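DUF5618 domain-containing protein (Dyadobacter fermentans, PDB 3MFN) is of unknown function but folds as a predominantly helical domain, classed as DUF5618, whose assembly pairs two copies of the chain. Local coordinates at residues Val66-His71 against Met124-Gly130; Ala73-Val77 against Val116-His121. One frame throughout, in Å; residues are numbered along the deposited sequence.

Overall arrangement
Two contacts pin the same pair of helices, 63-85 and 107-126, at neighbouring levels, their centres about 9 Å apart. Along the chain they are nested: interaction 2, between 73-77 and 116-121, lies inside the loop that interaction 1, between 66-71 and 124-130, closes, as expected where two helices run in roughly opposite directions. Interaction 2 sits about 3 Å from the centre of the chain and interaction 1 about 11 Å from it, where helix 107-126 gives way to a turn. Probable backbone hydrogen bonds join them, from A125 N to L120 O and from Y126 N to H121 O. Both also reach the second subunit, so the helix 107-126 side belongs to the dimer interface.

Interaction 1: residues Val66-His71 against Met124-Gly130; sequences VKMAGH and MAYDGVG
K67 and A125 bring their backbones within 3.9 Å of each other, CA to CA. Two CA-H...O contacts run in reciprocal directions: K67 CA meets M124 O at 3.4 Å, and A125 CA meets K67 O at 3.5 Å. Such closeness depends on G70, because a CB there would collide with M124 CB.

Other side chains pack against backbone. V66 CG1, anti to its own N (chi1 177°), is turned onto G128 C at 3.7 Å, while A125 CB rests 3.5 Å from H71 N. The extended chain of K67 runs along the turn, CG lying 3.3 Å from A125 O. Here a helix packs against the last turn of helix 107-126 and the turn that follows it, where G128, with positive phi, is the first residue to leave helical geometry; its N still bonds M124 O.

Apolar pairs centre on M124: its CB lies 4.0 Å from V66 CG1, and a bend at chi3 (78°) brings CE to 4.2 Å from A69 CB.

The polar part is slight, a water joining K67 NZ to Y126 O through two weak bonds. An alanine here would probably thin the aliphatic cover over A125 O, strip it from Y126 O and lose the water link.

Interaction 2: residues Ala73-Val77 against Val116-His121; sequences AYSGV and VYEQLH
A knob-into-hole contact between helices 63-85 and 107-126 lies close to the middle of the chain, with Y74 as the knob and V116, Y117, L120 and H121 as the hole. The two short helical segments approach to 9.6 Å between axes and point in roughly opposite directions, at 144°. No hydrogen bond crosses between them, so side-chain shape carries the contact.

The Y74 ring is held over a face and at an edge. Over one face stands H121 CB, 3.7 Å from the ring centroid and only 5° off the normal, a well-centred CH-pi contact. V116 CG1 comes instead to the ring edge, near its plane, at 3.9 Å from CD1. With CG anti to the backbone N (chi1 -174°), Y74 swings its ring alongside Y117, the two side chains pointing the same way; its OH then reaches the edge of the Y117 ring, 3.6 Å from CD1. The H121 imidazole lies on the same side of the Y74 ring plane as its CB, displaced toward the CD2-CE2 side and inclined obliquely to the ring, with H121 ND1 3.8 Å from Y74 CE2.

Smaller apolar contacts continue the seam. L120 CD2 packs on A73 CB at 3.9 Å, while V116 CG1, besides meeting Y74, also touches V77 CG2. Behind them, F139 and A142 of helix 132-153 pack on A73 and V77, and A73 also packs on L42 and A45 of helix 34-52, so the seam joins a wider core. An acetate ion, probably from the crystallisation liquor, lies close to the Y74 side chain. On another side of helix 107-126, Q119 hydrogen-bonds to Q119 of the second subunit. Interlocked side chains between roughly antiparallel helical segments, with further helices closing over them, are typical of the core of a helical bundle.

Interaction 1: residues Val66-His71 against Met124-Gly130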
# COMPACT_ATOMS: atom_id res chain seq x y z
N VAL A 66 -11.08 -6.95 6.56
CA VAL A 66 -10.20 -6.04 5.84
C VAL A 66 -10.59 -5.94 4.36
O VAL A 66 -10.71 -4.85 3.79
CB VAL A 66 -8.73 -6.43 5.92
CG1 VAL A 66 -7.99 -5.43 5.06
CG2 VAL A 66 -8.25 -6.38 7.37
N LYS A 67 -10.87 -7.08 3.77
CA LYS A 67 -11.38 -7.11 2.39
C LYS A 67 -12.71 -6.35 2.18
O LYS A 67 -12.85 -5.52 1.28
CB LYS A 67 -11.52 -8.55 1.90
CG LYS A 67 -10.19 -9.23 1.67
CD LYS A 67 -10.35 -10.72 1.50
CE LYS A 67 -9.02 -11.41 1.26
NZ LYS A 67 -9.12 -12.91 1.31
N MSE A 68 -13.64 -6.56 3.10
CA MSE A 68 -14.97 -5.96 3.08
C MSE A 68 -14.90 -4.48 3.26
O MSE A 68 -15.55 -3.72 2.50
CB MSE A 68 -15.76 -6.60 4.30
CG MSE A 68 -17.17 -6.37 4.21
SE MSE A 68 -18.19 -7.11 5.66
CE MSE A 68 -17.66 -8.94 5.67
N ALA A 69 -14.06 -4.06 4.21
CA ALA A 69 -13.83 -2.65 4.45
C ALA A 69 -13.18 -1.99 3.29
O ALA A 69 -13.55 -0.90 2.90
CB ALA A 69 -13.01 -2.38 5.72
N GLY A 70 -12.16 -2.61 2.74
CA GLY A 70 -11.56 -2.05 1.57
C GLY A 70 -12.49 -1.86 0.40
O GLY A 70 -12.43 -0.83 -0.30
N HIS A 71 -13.27 -2.89 0.11
CA HIS A 71 -14.18 -2.85 -1.01
C HIS A 71 -15.23 -1.73 -0.81
O HIS A 71 -15.48 -0.89 -1.73
CB HIS A 71 -14.88 -4.18 -1.18
CG HIS A 71 -15.84 -4.18 -2.31
ND1 HIS A 71 -15.42 -4.07 -3.61
CD2 HIS A 71 -17.19 -4.12 -2.32
CE1 HIS A 71 -16.48 -3.99 -4.40
NE2 HIS A 71 -17.57 -4.08 -3.64
N MSE A 124 -6.07 -3.95 0.42
CA MSE A 124 -7.15 -4.31 1.38
C MSE A 124 -8.18 -5.17 0.66
O MSE A 124 -8.35 -6.32 0.99
CB MSE A 124 -7.85 -3.04 1.89
CG MSE A 124 -6.98 -2.23 2.79
SE MSE A 124 -7.90 -0.64 3.33
CE MSE A 124 -9.01 -1.48 4.67
N ALA A 125 -8.88 -4.64 -0.34
CA ALA A 125 -10.09 -5.40 -0.84
C ALA A 125 -9.77 -6.78 -1.39
O ALA A 125 -10.54 -7.72 -1.21
CB ALA A 125 -10.93 -4.58 -1.89
N TYR A 126 -8.70 -6.87 -2.15
CA TYR A 126 -8.29 -8.09 -2.79
C TYR A 126 -7.39 -8.95 -1.95
O TYR A 126 -7.65 -10.15 -1.85
CB TYR A 126 -7.57 -7.78 -4.10
CG TYR A 126 -7.71 -8.84 -5.12
CD1 TYR A 126 -8.94 -9.06 -5.76
CD2 TYR A 126 -6.62 -9.64 -5.48
CE1 TYR A 126 -9.08 -10.04 -6.76
CE2 TYR A 126 -6.74 -10.62 -6.48
CZ TYR A 126 -7.99 -10.82 -7.12
OH TYR A 126 -8.16 -11.77 -8.13
N ASP A 127 -6.33 -8.38 -1.37
CA ASP A 127 -5.36 -9.20 -0.60
C ASP A 127 -5.64 -9.28 0.88
O ASP A 127 -5.06 -10.11 1.57
CB ASP A 127 -3.95 -8.64 -0.74
CG ASP A 127 -3.37 -8.87 -2.14
OD1 ASP A 127 -4.09 -9.44 -3.00
OD2 ASP A 127 -2.18 -8.49 -2.35
N GLY A 128 -6.48 -8.41 1.38
CA GLY A 128 -6.87 -8.50 2.79
C GLY A 128 -5.81 -8.11 3.76
O GLY A 128 -5.81 -8.57 4.87
N VAL A 129 -4.93 -7.19 3.37
CA VAL A 129 -3.84 -6.81 4.25
C VAL A 129 -4.16 -5.46 4.87
O VAL A 129 -4.40 -4.43 4.15
CB VAL A 129 -2.48 -6.78 3.49
CG1 VAL A 129 -1.40 -6.25 4.39
CG2 VAL A 129 -2.09 -8.22 2.96
N GLY A 130 -4.17 -5.41 6.20
CA GLY A 130 -4.57 -4.18 6.87
C GLY A 130 -3.56 -3.65 7.85
O GLY A 130 -3.64 -3.95 9.04
O HOH W 1 -6.38 -12.91 -0.34

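Interaction 2: residues Ala73-Val77 against Val116-His121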
# COMPACT_ATOMS: atom_id res chain seq x y z
N ALA A 73 -15.02 1.01 1.23
CA ALA A 73 -14.37 2.33 1.09
C ALA A 73 -14.10 2.70 -0.36
O ALA A 73 -14.43 3.80 -0.78
CB ALA A 73 -13.06 2.40 1.91
N TYR A 74 -13.50 1.81 -1.13
CA TYR A 74 -13.26 2.01 -2.52
C TYR A 74 -14.55 2.24 -3.33
O TYR A 74 -14.57 3.17 -4.16
CB TYR A 74 -12.50 0.85 -3.12
CG TYR A 74 -12.09 1.07 -4.57
CD1 TYR A 74 -11.19 2.06 -4.90
CD2 TYR A 74 -12.60 0.27 -5.61
CE1 TYR A 74 -10.80 2.25 -6.20
CE2 TYR A 74 -12.19 0.44 -6.91
CZ TYR A 74 -11.31 1.45 -7.19
OH TYR A 74 -10.94 1.66 -8.45
N SER A 75 -15.61 1.48 -3.05
CA SER A 75 -16.90 1.64 -3.74
C SER A 75 -17.48 3.03 -3.40
O SER A 75 -18.15 3.66 -4.24
CB SER A 75 -17.86 0.52 -3.29
OG SER A 75 -17.35 -0.74 -3.72
N GLY A 76 -17.20 3.52 -2.20
CA GLY A 76 -17.59 4.89 -1.84
C GLY A 76 -16.99 5.93 -2.75
O GLY A 76 -17.68 6.81 -3.28
N VAL A 77 -15.67 5.84 -2.92
CA VAL A 77 -14.96 6.72 -3.80
C VAL A 77 -15.53 6.62 -5.22
O VAL A 77 -15.80 7.66 -5.87
CB VAL A 77 -13.43 6.40 -3.81
CG1 VAL A 77 -12.67 7.30 -4.88
CG2 VAL A 77 -12.88 6.51 -2.45
N VAL A 116 -5.36 5.48 -3.76
CA VAL A 116 -6.60 4.85 -3.30
C VAL A 116 -6.85 3.46 -3.89
O VAL A 116 -7.16 2.50 -3.16
CB VAL A 116 -7.76 5.75 -3.59
CG1 VAL A 116 -9.09 5.02 -3.36
CG2 VAL A 116 -7.68 7.00 -2.75
N TYR A 117 -6.72 3.35 -5.22
CA TYR A 117 -6.85 2.10 -5.92
C TYR A 117 -5.87 1.06 -5.41
O TYR A 117 -6.28 -0.06 -5.04
CB TYR A 117 -6.71 2.33 -7.41
CG TYR A 117 -6.55 1.08 -8.25
CD1 TYR A 117 -7.64 0.33 -8.66
CD2 TYR A 117 -5.32 0.70 -8.69
CE1 TYR A 117 -7.46 -0.81 -9.45
CE2 TYR A 117 -5.14 -0.42 -9.44
CZ TYR A 117 -6.18 -1.14 -9.83
OH TYR A 117 -5.90 -2.23 -10.57
N GLU A 118 -4.61 1.46 -5.25
CA GLU A 118 -3.59 0.55 -4.73
C GLU A 118 -3.93 0.09 -3.32
O GLU A 118 -3.91 -1.11 -3.06
CB GLU A 118 -2.20 1.17 -4.73
CG GLU A 118 -1.66 1.45 -6.14
CD GLU A 118 -1.30 0.24 -6.90
OE1 GLU A 118 -0.88 -0.77 -6.31
OE2 GLU A 118 -1.37 0.30 -8.13
N GLN A 119 -4.22 1.04 -2.45
CA GLN A 119 -4.35 0.74 -1.05
C GLN A 119 -5.67 0.12 -0.66
O GLN A 119 -5.71 -0.77 0.21
CB GLN A 119 -4.10 1.99 -0.19
CG GLN A 119 -2.63 2.59 -0.24
CD GLN A 119 -1.57 1.56 -0.09
OE1 GLN A 119 -1.72 0.63 0.67
NE2 GLN A 119 -0.48 1.69 -0.90
N LEU A 120 -6.76 0.64 -1.23
CA LEU A 120 -8.08 0.17 -0.81
C LEU A 120 -8.58 -0.96 -1.67
O LEU A 120 -9.14 -1.94 -1.16
CB LEU A 120 -9.09 1.29 -0.78
CG LEU A 120 -9.21 2.34 0.34
CD1 LEU A 120 -7.95 2.69 1.13
CD2 LEU A 120 -9.94 3.59 -0.15
N HIS A 121 -8.39 -0.86 -2.98
CA HIS A 121 -8.86 -1.89 -3.88
C HIS A 121 -7.91 -3.11 -3.93
O HIS A 121 -8.36 -4.25 -3.86
CB HIS A 121 -9.11 -1.34 -5.29
CG HIS A 121 -9.53 -2.40 -6.26
ND1 HIS A 121 -10.77 -3.04 -6.17
CD2 HIS A 121 -8.86 -3.00 -7.29
CE1 HIS A 121 -10.84 -3.96 -7.14
NE2 HIS A 121 -9.69 -3.98 -7.81